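Local coordinates for extracellular solute-binding protein family 1 (Kribbella flavida, PDB 5IXP), which probably captures a solute outside the cell and hands it to an ABC transporter, as related extracellular solute-binding proteins do, at residues A[66-80]-A[98-110]. Sequence-based numbering, arbitrary orientation.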
ATOM      1  N   ILE A  66     -10.840  -0.415  -3.211  1.00 22.66           N
ATOM      2  CA  ILE A  66     -11.548   0.461  -4.140  1.00 23.68           C
ATOM      3  C   ILE A  66     -11.904  -0.254  -5.441  1.00 26.47           C
ATOM      4  O   ILE A  66     -12.846   0.166  -6.131  1.00 27.33           O
ATOM      5  CB  ILE A  66     -10.742   1.754  -4.374  1.00 24.58           C
ATOM      6  CG1 ILE A  66     -11.645   2.838  -4.976  1.00 27.16           C
ATOM      7  CG2 ILE A  66      -9.509   1.496  -5.227  1.00 26.23           C
ATOM      8  CD1 ILE A  66     -11.059   4.242  -4.905  1.00 30.89           C
ATOM      9  N   TYR A  67     -11.213  -1.355  -5.767  1.00 26.59           N
ATOM     10  CA  TYR A  67     -11.567  -2.137  -6.951  1.00 27.56           C
ATOM     11  C   TYR A  67     -13.033  -2.550  -6.911  1.00 28.23           C
ATOM     12  O   TYR A  67     -13.721  -2.528  -7.937  1.00 30.12           O
ATOM     13  CB  TYR A  67     -10.666  -3.378  -7.066  1.00 26.66           C
ATOM     14  CG  TYR A  67     -10.987  -4.483  -6.065  1.00 30.55           C
ATOM     15  CD1 TYR A  67     -10.363  -4.528  -4.827  1.00 32.58           C
ATOM     16  CD2 TYR A  67     -11.922  -5.474  -6.359  1.00 32.81           C
ATOM     17  CE1 TYR A  67     -10.658  -5.520  -3.904  1.00 33.42           C
ATOM     18  CE2 TYR A  67     -12.232  -6.471  -5.439  1.00 33.43           C
ATOM     19  CZ  TYR A  67     -11.595  -6.487  -4.213  1.00 36.06           C
ATOM     20  OH  TYR A  67     -11.886  -7.474  -3.289  1.00 38.96           O
ATOM     21  N   LYS A  68     -13.525  -2.925  -5.728  1.00 26.09           N
ATOM     22  CA  LYS A  68     -14.902  -3.384  -5.592  1.00 29.49           C
ATOM     23  C   LYS A  68     -15.890  -2.257  -5.862  1.00 30.41           C
ATOM     24  O   LYS A  68     -16.998  -2.503  -6.348  1.00 36.92           O
ATOM     25  CB  LYS A  68     -15.106  -3.973  -4.195  1.00 31.73           C
ATOM     26  CG  LYS A  68     -16.519  -4.448  -3.897  1.00 38.50           C
ATOM     27  CD  LYS A  68     -16.536  -5.487  -2.780  1.00 44.83           C
ATOM     28  CE  LYS A  68     -17.957  -5.718  -2.260  1.00 49.99           C
ATOM     29  NZ  LYS A  68     -17.997  -6.637  -1.080  1.00 50.66           N
ATOM     30  N   TYR A  69     -15.507  -1.015  -5.587  1.00 24.18           N
ATOM     31  CA  TYR A  69     -16.439   0.086  -5.753  1.00 21.24           C
ATOM     32  C   TYR A  69     -16.274   0.810  -7.077  1.00 22.09           C
ATOM     33  O   TYR A  69     -17.216   1.476  -7.520  1.00 23.32           O
ATOM     34  CB  TYR A  69     -16.320   1.035  -4.555  1.00 22.62           C
ATOM     35  CG  TYR A  69     -16.721   0.263  -3.330  1.00 21.71           C
ATOM     36  CD1 TYR A  69     -18.055   0.002  -3.071  1.00 23.43           C
ATOM     37  CD2 TYR A  69     -15.771  -0.304  -2.499  1.00 23.51           C
ATOM     38  CE1 TYR A  69     -18.442  -0.758  -1.977  1.00 24.92           C
ATOM     39  CE2 TYR A  69     -16.146  -1.066  -1.405  1.00 25.76           C
ATOM     40  CZ  TYR A  69     -17.483  -1.283  -1.155  1.00 24.93           C
ATOM     41  OH  TYR A  69     -17.854  -2.035  -0.080  1.00 29.55           O
ATOM     42  N   LEU A  70     -15.124   0.658  -7.742  1.00 22.34           N
ATOM     43  CA  LEU A  70     -15.046   1.057  -9.141  1.00 25.32           C
ATOM     44  C   LEU A  70     -16.099   0.323  -9.961  1.00 28.55           C
ATOM     45  O   LEU A  70     -16.702   0.898 -10.873  1.00 28.90           O
ATOM     46  CB  LEU A  70     -13.645   0.789  -9.694  1.00 26.07           C
ATOM     47  CG  LEU A  70     -12.503   1.669  -9.156  1.00 26.44           C
ATOM     48  CD1 LEU A  70     -11.138   1.122  -9.577  1.00 27.95           C
ATOM     49  CD2 LEU A  70     -12.661   3.107  -9.610  1.00 23.51           C
ATOM     50  N   ALA A  71     -16.354  -0.944  -9.632  1.00 30.68           N
ATOM     51  CA  ALA A  71     -17.391  -1.695 -10.331  1.00 32.07           C
ATOM     52  C   ALA A  71     -18.792  -1.217  -9.978  1.00 31.46           C
ATOM     53  O   ALA A  71     -19.748  -1.570 -10.677  1.00 33.47           O
ATOM     54  CB  ALA A  71     -17.253  -3.191 -10.028  1.00 32.59           C
ATOM     55  N   LYS A  72     -18.934  -0.422  -8.918  1.00 29.46           N
ATOM     56  CA  LYS A  72     -20.209   0.152  -8.513  1.00 27.24           C
ATOM     57  C   LYS A  72     -20.204   1.667  -8.662  1.00 26.46           C
ATOM     58  O   LYS A  72     -20.854   2.374  -7.887  1.00 27.91           O
ATOM     59  CB  LYS A  72     -20.533  -0.237  -7.070  1.00 25.74           C
ATOM     60  CG  LYS A  72     -20.683  -1.722  -6.851  1.00 29.78           C
ATOM     61  CD  LYS A  72     -20.872  -2.035  -5.377  1.00 33.44           C
ATOM     62  CE  LYS A  72     -21.327  -3.466  -5.182  1.00 39.39           C
ATOM     63  NZ  LYS A  72     -22.633  -3.716  -5.856  1.00 41.19           N
ATOM     64  N   ALA A  73     -19.473   2.181  -9.655  1.00 25.39           N
ATOM     65  CA  ALA A  73     -19.244   3.619  -9.733  1.00 22.25           C
ATOM     66  C   ALA A  73     -20.530   4.410  -9.919  1.00 23.03           C
ATOM     67  O   ALA A  73     -20.547   5.606  -9.604  1.00 23.49           O
ATOM     68  CB  ALA A  73     -18.271   3.941 -10.859  1.00 26.63           C
ATOM     69  N   ASP A  74     -21.599   3.774 -10.422  1.00 23.15           N
ATOM     70  CA  ASP A  74     -22.884   4.452 -10.547  1.00 26.22           C
ATOM     71  C   ASP A  74     -23.369   4.993  -9.208  1.00 22.55           C
ATOM     72  O   ASP A  74     -24.144   5.953  -9.170  1.00 24.12           O
ATOM     73  CB  ASP A  74     -23.942   3.499 -11.120  1.00 30.08           C
ATOM     74  CG  ASP A  74     -23.909   3.410 -12.633  1.00 38.75           C
ATOM     75  OD1 ASP A  74     -22.915   3.865 -13.240  1.00 44.27           O
ATOM     76  OD2 ASP A  74     -24.882   2.868 -13.213  1.00 39.33           O
ATOM     77  N   LYS A  75     -22.939   4.392  -8.106  1.00 23.11           N
ATOM     78  CA  LYS A  75     -23.398   4.776  -6.781  1.00 20.67           C
ATOM     79  C   LYS A  75     -22.516   5.826  -6.128  1.00 19.46           C
ATOM     80  O   LYS A  75     -22.745   6.174  -4.962  1.00 20.37           O
ATOM     81  CB  LYS A  75     -23.490   3.539  -5.897  1.00 20.50           C
ATOM     82  CG  LYS A  75     -24.428   2.518  -6.489  1.00 24.89           C
ATOM     83  CD  LYS A  75     -24.849   1.488  -5.485  1.00 27.24           C
ATOM     84  CE  LYS A  75     -25.730   0.452  -6.155  1.00 32.39           C
ATOM     85  NZ  LYS A  75     -26.200  -0.538  -5.159  1.00 37.01           N
ATOM     86  N   PHE A  76     -21.530   6.348  -6.853  1.00 18.67           N
ATOM     87  CA  PHE A  76     -20.640   7.373  -6.327  1.00 18.20           C
ATOM     88  C   PHE A  76     -20.656   8.593  -7.230  1.00 17.87           C
ATOM     89  O   PHE A  76     -20.858   8.491  -8.443  1.00 18.84           O
ATOM     90  CB  PHE A  76     -19.214   6.837  -6.180  1.00 18.66           C
ATOM     91  CG  PHE A  76     -19.089   5.796  -5.116  1.00 18.10           C
ATOM     92  CD1 PHE A  76     -19.350   4.465  -5.395  1.00 20.49           C
ATOM     93  CD2 PHE A  76     -18.746   6.153  -3.821  1.00 17.63           C
ATOM     94  CE1 PHE A  76     -19.254   3.500  -4.407  1.00 19.57           C
ATOM     95  CE2 PHE A  76     -18.645   5.193  -2.831  1.00 16.81           C
ATOM     96  CZ  PHE A  76     -18.898   3.861  -3.126  1.00 16.35           C
ATOM     97  N   VAL A  77     -20.467   9.757  -6.612  1.00 15.09           N
ATOM     98  CA  VAL A  77     -20.323  10.984  -7.378  1.00 18.84           C
ATOM     99  C   VAL A  77     -19.069  10.892  -8.236  1.00 18.59           C
ATOM    100  O   VAL A  77     -17.985  10.546  -7.749  1.00 17.99           O
ATOM    101  CB  VAL A  77     -20.273  12.189  -6.429  1.00 16.79           C
ATOM    102  CG1 VAL A  77     -19.851  13.450  -7.180  1.00 18.66           C
ATOM    103  CG2 VAL A  77     -21.627  12.379  -5.758  1.00 18.35           C
ATOM    104  N   ASP A  78     -19.222  11.161  -9.530  1.00 19.64           N
ATOM    105  CA  ASP A  78     -18.074  11.418 -10.390  1.00 20.27           C
ATOM    106  C   ASP A  78     -17.527  12.792 -10.031  1.00 22.74           C
ATOM    107  O   ASP A  78     -18.170  13.810 -10.295  1.00 22.34           O
ATOM    108  CB  ASP A  78     -18.500  11.334 -11.854  1.00 21.66           C
ATOM    109  CG  ASP A  78     -17.352  11.580 -12.826  1.00 28.38           C
ATOM    110  OD1 ASP A  78     -16.194  11.700 -12.381  1.00 26.25           O
ATOM    111  OD2 ASP A  78     -17.618  11.639 -14.052  1.00 28.33           O
ATOM    112  N   LEU A  79     -16.360  12.829  -9.381  1.00 20.60           N
ATOM    113  CA  LEU A  79     -15.831  14.104  -8.917  1.00 19.22           C
ATOM    114  C   LEU A  79     -15.454  15.027 -10.071  1.00 22.59           C
ATOM    115  O   LEU A  79     -15.254  16.226  -9.849  1.00 22.41           O
ATOM    116  CB  LEU A  79     -14.639  13.855  -7.978  1.00 15.09           C
ATOM    117  CG  LEU A  79     -15.045  13.031  -6.729  1.00 16.70           C
ATOM    118  CD1 LEU A  79     -13.822  12.510  -5.958  1.00 14.27           C
ATOM    119  CD2 LEU A  79     -15.955  13.824  -5.799  1.00 16.30           C
ATOM    120  N   ARG A  80     -15.376  14.507 -11.296  1.00 22.10           N
ATOM    121  CA  ARG A  80     -15.234  15.390 -12.453  1.00 27.45           C
ATOM    122  C   ARG A  80     -16.412  16.339 -12.586  1.00 29.68           C
ATOM    123  O   ARG A  80     -16.268  17.430 -13.148  1.00 29.03           O
ATOM    124  CB  ARG A  80     -15.070  14.567 -13.723  1.00 30.73           C
ATOM    125  CG  ARG A  80     -13.689  13.998 -13.851  1.00 34.69           C
ATOM    126  CD  ARG A  80     -13.736  12.585 -14.340  1.00 41.49           C
ATOM    127  NE  ARG A  80     -13.650  12.503 -15.788  1.00 48.48           N
ATOM    128  CZ  ARG A  80     -14.599  12.003 -16.570  1.00 47.61           C
ATOM    129  NH1 ARG A  80     -15.726  11.532 -16.049  1.00 41.65           N
ATOM    130  NH2 ARG A  80     -14.408  11.964 -17.879  1.00 48.00           N
ATOM    131  N   SER A  98      -5.834   4.956  -9.787  1.00 22.13           N
ATOM    132  CA  SER A  98      -6.388   3.863  -8.992  1.00 21.59           C
ATOM    133  C   SER A  98      -7.815   4.132  -8.542  1.00 22.41           C
ATOM    134  O   SER A  98      -8.512   3.187  -8.156  1.00 25.19           O
ATOM    135  CB  SER A  98      -5.509   3.582  -7.771  1.00 23.65           C
ATOM    136  OG  SER A  98      -4.204   3.167  -8.149  1.00 27.31           O
ATOM    137  N   ALA A  99      -8.266   5.388  -8.574  1.00 20.82           N
ATOM    138  CA  ALA A  99      -9.646   5.741  -8.255  1.00 19.08           C
ATOM    139  C   ALA A  99     -10.420   6.190  -9.490  1.00 20.80           C
ATOM    140  O   ALA A  99     -11.445   6.873  -9.364  1.00 19.14           O
ATOM    141  CB  ALA A  99      -9.686   6.831  -7.177  1.00 20.29           C
ATOM    142  N   THR A 100      -9.952   5.819 -10.679  1.00 22.68           N
ATOM    143  CA  THR A 100     -10.601   6.166 -11.938  1.00 23.07           C
ATOM    144  C   THR A 100     -11.142   4.899 -12.584  1.00 29.21           C
ATOM    145  O   THR A 100     -10.436   3.887 -12.660  1.00 30.10           O
ATOM    146  CB  THR A 100      -9.626   6.870 -12.887  1.00 23.54           C
ATOM    147  OG1 THR A 100      -9.069   8.006 -12.228  1.00 24.69           O
ATOM    148  CG2 THR A 100     -10.337   7.339 -14.163  1.00 22.93           C
ATOM    149  N   THR A 101     -12.393   4.958 -13.034  1.00 29.09           N
ATOM    150  CA  THR A 101     -13.030   3.829 -13.689  1.00 28.67           C
ATOM    151  C   THR A 101     -12.482   3.655 -15.099  1.00 29.50           C
ATOM    152  O   THR A 101     -11.808   4.528 -15.647  1.00 35.93           O
ATOM    153  CB  THR A 101     -14.537   4.032 -13.777  1.00 31.10           C
ATOM    154  OG1 THR A 101     -14.804   5.130 -14.660  1.00 33.71           O
ATOM    155  CG2 THR A 101     -15.121   4.328 -12.394  1.00 31.78           C
ATOM    156  N   SER A 102     -12.818   2.513 -15.700  1.00 37.19           N
ATOM    157  CA  SER A 102     -12.431   2.264 -17.085  1.00 39.15           C
ATOM    158  C   SER A 102     -12.964   3.340 -18.016  1.00 39.56           C
ATOM    159  O   SER A 102     -12.311   3.684 -19.006  1.00 41.41           O
ATOM    160  CB  SER A 102     -12.931   0.892 -17.526  1.00 43.65           C
ATOM    161  OG  SER A 102     -12.378  -0.130 -16.710  1.00 52.13           O
ATOM    162  N   ASP A 103     -14.129   3.898 -17.708  1.00 40.53           N
ATOM    163  CA  ASP A 103     -14.757   4.899 -18.556  1.00 40.16           C
ATOM    164  C   ASP A 103     -14.371   6.324 -18.186  1.00 37.78           C
ATOM    165  O   ASP A 103     -14.910   7.268 -18.769  1.00 40.57           O
ATOM    166  CB  ASP A 103     -16.280   4.745 -18.510  1.00 43.94           C
ATOM    167  CG  ASP A 103     -16.817   4.744 -17.096  1.00 49.12           C
ATOM    168  OD1 ASP A 103     -17.013   3.647 -16.528  1.00 52.73           O
ATOM    169  OD2 ASP A 103     -17.027   5.844 -16.547  1.00 51.63           O
ATOM    170  N   GLY A 104     -13.470   6.505 -17.220  1.00 36.57           N
ATOM    171  CA  GLY A 104     -12.930   7.813 -16.914  1.00 33.20           C
ATOM    172  C   GLY A 104     -13.526   8.529 -15.719  1.00 30.59           C
ATOM    173  O   GLY A 104     -13.080   9.639 -15.405  1.00 28.65           O
ATOM    174  N   ARG A 105     -14.520   7.950 -15.048  1.00 28.72           N
ATOM    175  CA  ARG A 105     -15.096   8.607 -13.882  1.00 27.94           C
ATOM    176  C   ARG A 105     -14.129   8.530 -12.705  1.00 27.28           C
ATOM    177  O   ARG A 105     -13.473   7.510 -12.492  1.00 27.80           O
ATOM    178  CB  ARG A 105     -16.433   7.961 -13.522  1.00 26.76           C
ATOM    179  CG  ARG A 105     -17.537   8.256 -14.537  1.00 29.09           C
ATOM    180  CD  ARG A 105     -18.803   7.471 -14.221  1.00 33.48           C
ATOM    181  NE  ARG A 105     -18.667   6.048 -14.526  1.00 34.28           N
ATOM    182  CZ  ARG A 105     -19.545   5.119 -14.164  1.00 38.62           C
ATOM    183  NH1 ARG A 105     -19.343   3.848 -14.491  1.00 41.37           N
ATOM    184  NH2 ARG A 105     -20.616   5.458 -13.458  1.00 36.65           N
ATOM    185  N   ILE A 106     -14.029   9.617 -11.947  1.00 21.63           N
ATOM    186  CA  ILE A 106     -13.109   9.686 -10.815  1.00 19.56           C
ATOM    187  C   ILE A 106     -13.950   9.658  -9.547  1.00 18.04           C
ATOM    188  O   ILE A 106     -14.707  10.598  -9.274  1.00 18.51           O
ATOM    189  CB  ILE A 106     -12.220  10.935 -10.872  1.00 20.67           C
ATOM    190  CG1 ILE A 106     -11.366  10.914 -12.143  1.00 22.55           C
ATOM    191  CG2 ILE A 106     -11.337  11.015  -9.632  1.00 20.45           C
ATOM    192  CD1 ILE A 106     -10.591  12.190 -12.370  1.00 24.54           C
ATOM    193  N   ILE A 107     -13.832   8.585  -8.762  1.00 16.68           N
ATOM    194  CA  ILE A 107     -14.713   8.431  -7.611  1.00 15.87           C
ATOM    195  C   ILE A 107     -14.022   8.726  -6.293  1.00 13.92           C
ATOM    196  O   ILE A 107     -14.689   8.719  -5.249  1.00 16.39           O
ATOM    197  CB  ILE A 107     -15.360   7.033  -7.566  1.00 19.21           C
ATOM    198  CG1 ILE A 107     -14.316   5.937  -7.342  1.00 18.28           C
ATOM    199  CG2 ILE A 107     -16.177   6.780  -8.844  1.00 22.93           C
ATOM    200  CD1 ILE A 107     -14.953   4.587  -6.951  1.00 22.38           C
ATOM    201  N   GLY A 108     -12.726   9.004  -6.298  1.00 13.68           N
ATOM    202  CA  GLY A 108     -12.024   9.291  -5.057  1.00 13.38           C
ATOM    203  C   GLY A 108     -10.944  10.341  -5.216  1.00 12.96           C
ATOM    204  O   GLY A 108     -10.299  10.456  -6.263  1.00 14.26           O
ATOM    205  N   TYR A 109     -10.751  11.107  -4.142  1.00 12.14           N
ATOM    206  CA  TYR A 109      -9.630  12.023  -3.989  1.00 12.35           C
ATOM    207  C   TYR A 109      -8.592  11.394  -3.063  1.00 13.31           C
ATOM    208  O   TYR A 109      -8.915  11.025  -1.929  1.00 12.89           O
ATOM    209  CB  TYR A 109     -10.098  13.355  -3.408  1.00  9.86           C
ATOM    210  CG  TYR A 109     -10.829  14.260  -4.372  1.00 11.92           C
ATOM    211  CD1 TYR A 109     -10.541  14.240  -5.735  1.00 13.38           C
ATOM    212  CD2 TYR A 109     -11.775  15.172  -3.911  1.00 13.87           C
ATOM    213  CE1 TYR A 109     -11.179  15.099  -6.623  1.00 13.07           C
ATOM    214  CE2 TYR A 109     -12.432  16.033  -4.791  1.00 15.79           C
ATOM    215  CZ  TYR A 109     -12.132  15.988  -6.143  1.00 15.63           C
ATOM    216  OH  TYR A 109     -12.781  16.848  -7.014  1.00 17.63           O
ATOM    217  N   GLY A 110      -7.347  11.314  -3.529  1.00 10.01           N
ATOM    218  CA  GLY A 110      -6.339  10.549  -2.809  1.00 12.47           C
ATOM    219  C   GLY A 110      -5.840  11.237  -1.543  1.00 11.99           C
ATOM    220  O   GLY A 110      -5.558  12.442  -1.523  1.00 11.31           O
TER
HETATM  221  O   HOH W   1     -17.124   9.772  -5.233  1.00 17.14           O
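L79 N donates to I106 O (2.8 Å), and D78 and I106 come within 5.3 Å at their CA atoms, where the loop after helix 66-70 runs beside the connection leading into strand 108-121. D78 strengthens this backbone link: with CG anti to its own N (chi1 -180°), OD1 receives I106 N at 3.0 Å and R80 N from opposite faces of the carboxylate, the latter closing an Asx turn. A short carboxylate suits a place where two backbone N-H groups converge.

R105 is long enough to link the turn T101–G104, through D103, to D74 on the 3-10 segment 73-75. NE and NH1 grip D103 side-on, one nitrogen to each carboxylate oxygen, while NH2 reaches across to D74 OD1 (2.8 Å) in a salt bridge, and the A73 methyl lies against one guanidinium face. A leucine in its place would probably leave D74 and D103 without their shared positive partner and the turn T101–G104 less firmly held.

Next to these polar groups, I107 packs among apolar side chains: its CD1 meets L70 CD2 at 3.8 Å, and its CG2 touches the CB atoms of both A73 and F76, where alanine's small size lets the chains approach. L79 sets CD1 3.6 Å above the centre of the Y109 ring, a CH-pi contact only 6° off the normal; W91 also meets this ring. A water lies close to V77 O and I107 O and could donate to either. Helix 284-294 packs on L79 and Y109, and Y109 pairs through its backbone with L275 of strand 269-276, so the contact joins the loop after helix 66-70 to the start of strand 108-121 in the mixed sheet of an alpha/beta lobe of the periplasmic-binding-protein fold.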